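Local coordinates for protein mandelate racemase / muconate lactonizing enzyme (Burkholderia pseudomallei, PDB 2POD) that is of unproven function but, as a member of the enolase superfamily that binds a sodium ion at its metal site, may act as a lyase, at residues T6-L11 and V22-D27. Sequence-based numbering, arbitrary orientation.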
loop_
_atom_site.group_PDB
_atom_site.type_symbol
_atom_site.label_atom_id
_atom_site.label_comp_id
_atom_site.label_asym_id
_atom_site.label_seq_id
_atom_site.Cartn_x
_atom_site.Cartn_y
_atom_site.Cartn_z
ATOM N N THR B 6 -9.521 22.196 -46.376
ATOM C CA THR B 6 -10.492 22.172 -47.463
ATOM C C THR B 6 -10.966 20.760 -47.789
ATOM O O THR B 6 -12.113 20.566 -48.187
ATOM C CB THR B 6 -9.933 22.845 -48.737
ATOM O OG1 THR B 6 -8.602 22.370 -48.996
ATOM C CG2 THR B 6 -9.908 24.363 -48.564
ATOM N N GLU B 7 -10.083 19.782 -47.599
ATOM C CA GLU B 7 -10.233 18.455 -48.196
ATOM C C GLU B 7 -9.356 17.417 -47.480
ATOM O O GLU B 7 -8.194 17.680 -47.170
ATOM C CB GLU B 7 -9.869 18.516 -49.683
ATOM C CG GLU B 7 -10.491 17.436 -50.549
ATOM C CD GLU B 7 -10.174 17.634 -52.022
ATOM O OE1 GLU B 7 -9.260 16.949 -52.532
ATOM O OE2 GLU B 7 -10.827 18.486 -52.664
ATOM N N ILE B 8 -9.927 16.244 -47.222
ATOM C CA ILE B 8 -9.187 15.119 -46.650
ATOM C C ILE B 8 -9.309 13.889 -47.554
ATOM O O ILE B 8 -10.410 13.493 -47.925
ATOM C CB ILE B 8 -9.632 14.818 -45.168
ATOM C CG1 ILE B 8 -9.092 15.903 -44.221
ATOM C CG2 ILE B 8 -9.143 13.445 -44.704
ATOM C CD1 ILE B 8 -9.841 16.046 -42.918
ATOM N N GLU B 9 -8.171 13.301 -47.914
ATOM C CA GLU B 9 -8.131 12.179 -48.850
ATOM C C GLU B 9 -7.547 10.957 -48.168
ATOM O O GLU B 9 -6.482 11.045 -47.573
ATOM C CB GLU B 9 -7.231 12.522 -50.041
ATOM C CG GLU B 9 -7.907 13.256 -51.167
ATOM C CD GLU B 9 -7.092 13.213 -52.450
ATOM O OE1 GLU B 9 -7.504 12.496 -53.388
ATOM O OE2 GLU B 9 -6.039 13.889 -52.516
ATOM N N THR B 10 -8.215 9.812 -48.280
ATOM C CA THR B 10 -7.598 8.543 -47.881
ATOM C C THR B 10 -7.190 7.692 -49.077
ATOM O O THR B 10 -7.885 7.652 -50.094
ATOM C CB THR B 10 -8.497 7.718 -46.942
ATOM O OG1 THR B 10 -9.756 7.472 -47.581
ATOM C CG2 THR B 10 -8.721 8.458 -45.622
ATOM N N LEU B 11 -6.050 7.023 -48.946
ATOM C CA LEU B 11 -5.502 6.211 -50.015
ATOM C C LEU B 11 -5.263 4.807 -49.482
ATOM O O LEU B 11 -4.492 4.622 -48.534
ATOM C CB LEU B 11 -4.167 6.793 -50.509
ATOM C CG LEU B 11 -3.883 8.241 -50.945
ATOM C CD1 LEU B 11 -2.739 8.197 -51.935
ATOM C CD2 LEU B 11 -5.061 8.983 -51.566
ATOM N N VAL B 22 -3.217 9.189 -45.516
ATOM C CA VAL B 22 -4.185 10.280 -45.430
ATOM C C VAL B 22 -3.520 11.573 -45.892
ATOM O O VAL B 22 -2.370 11.843 -45.542
ATOM C CB VAL B 22 -4.744 10.476 -43.988
ATOM C CG1 VAL B 22 -5.914 11.454 -43.997
ATOM C CG2 VAL B 22 -5.201 9.164 -43.405
ATOM N N LEU B 23 -4.248 12.353 -46.689
ATOM C CA LEU B 23 -3.783 13.644 -47.181
ATOM C C LEU B 23 -4.745 14.731 -46.746
ATOM O O LEU B 23 -5.948 14.619 -46.976
ATOM C CB LEU B 23 -3.684 13.636 -48.709
ATOM C CG LEU B 23 -2.552 12.836 -49.356
ATOM C CD1 LEU B 23 -2.832 12.653 -50.837
ATOM C CD2 LEU B 23 -1.210 13.510 -49.155
ATOM N N VAL B 24 -4.213 15.777 -46.116
ATOM C CA VAL B 24 -5.035 16.887 -45.632
ATOM C C VAL B 24 -4.711 18.146 -46.431
ATOM O O VAL B 24 -3.586 18.645 -46.384
ATOM C CB VAL B 24 -4.835 17.132 -44.104
ATOM C CG1 VAL B 24 -5.610 18.364 -43.633
ATOM C CG2 VAL B 24 -5.257 15.904 -43.306
ATOM N N HIS B 25 -5.700 18.645 -47.168
ATOM C CA HIS B 25 -5.497 19.752 -48.104
ATOM C C HIS B 25 -5.979 21.065 -47.508
ATOM O O HIS B 25 -7.014 21.106 -46.836
ATOM C CB HIS B 25 -6.237 19.497 -49.425
ATOM C CG HIS B 25 -5.797 18.258 -50.136
ATOM N ND1 HIS B 25 -4.561 18.139 -50.729
ATOM C CD2 HIS B 25 -6.430 17.079 -50.346
ATOM C CE1 HIS B 25 -4.447 16.940 -51.272
ATOM N NE2 HIS B 25 -5.569 16.278 -51.057
ATOM N N THR B 26 -5.228 22.131 -47.773
ATOM C CA THR B 26 -5.615 23.472 -47.346
ATOM C C THR B 26 -5.927 24.423 -48.508
ATOM O O THR B 26 -5.696 24.092 -49.673
ATOM C CB THR B 26 -4.581 24.104 -46.388
ATOM O OG1 THR B 26 -3.263 23.960 -46.928
ATOM C CG2 THR B 26 -4.645 23.440 -45.011
ATOM N N ASP B 27 -6.457 25.597 -48.169
ATOM C CA ASP B 27 -6.830 26.621 -49.142
ATOM C C ASP B 27 -5.637 27.222 -49.882
ATOM O O ASP B 27 -5.759 27.630 -51.038
ATOM C CB ASP B 27 -7.686 27.725 -48.497
ATOM C CG ASP B 27 -7.083 28.290 -47.204
ATOM O OD1 ASP B 27 -5.884 28.082 -46.922
ATOM O OD2 ASP B 27 -7.828 28.961 -46.457
#
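H25, with CG anti to its carbonyl carbon (chi1 -60°), and E9, with CG anti to its own (chi1 -86°), send their side chains out on one face of an antiparallel beta hairpin until imidazole and carboxylate meet. This is the hairpin of strands 5-13 and 19-26 that begins the N-terminal capping domain of the enolase fold, not the barrel that carries the sodium-binding glutamates E220, E246 and E272. NE2 of H25 donates to OE2 of E9 at 2.8 Å; the acceptor lies close to the ring plane and is met on its anti side, somewhat out of the carboxylate plane, with carboxylate and ring turned 39° apart. The other oxygen of E9 forms a salt bridge to R389, so each carboxylate oxygen has a partner of its own. E7 flanks the same imidazole, its OE1 3.6 Å from CD2 of H25, but that oxygen is hydrogen-bonded to N398 on strand 394-400, the other neighbour of strand 5-13. Beneath these groups E9 and L23 exchange two short backbone bonds, and N of H25 donates to O of E7, a bond of 2.7 Å. On the opposite face, I8 and V24 lie side by side, CG1 of I8 3.9 Å from CG2 of V24, while CG2 of I8 touches CG1 of V22. Helix 81-101 packs against both valines, making this the buried side of the sheet. The pairing ends in a classic beta bulge, where T6 and E7 share H25 as partner: the carbonyl O of H25 takes a nearly straight 2.8 Å bond from N of T6 and weak ones from N of E7, at 3.4 Å, and OG1 of T6, at 3.0 Å.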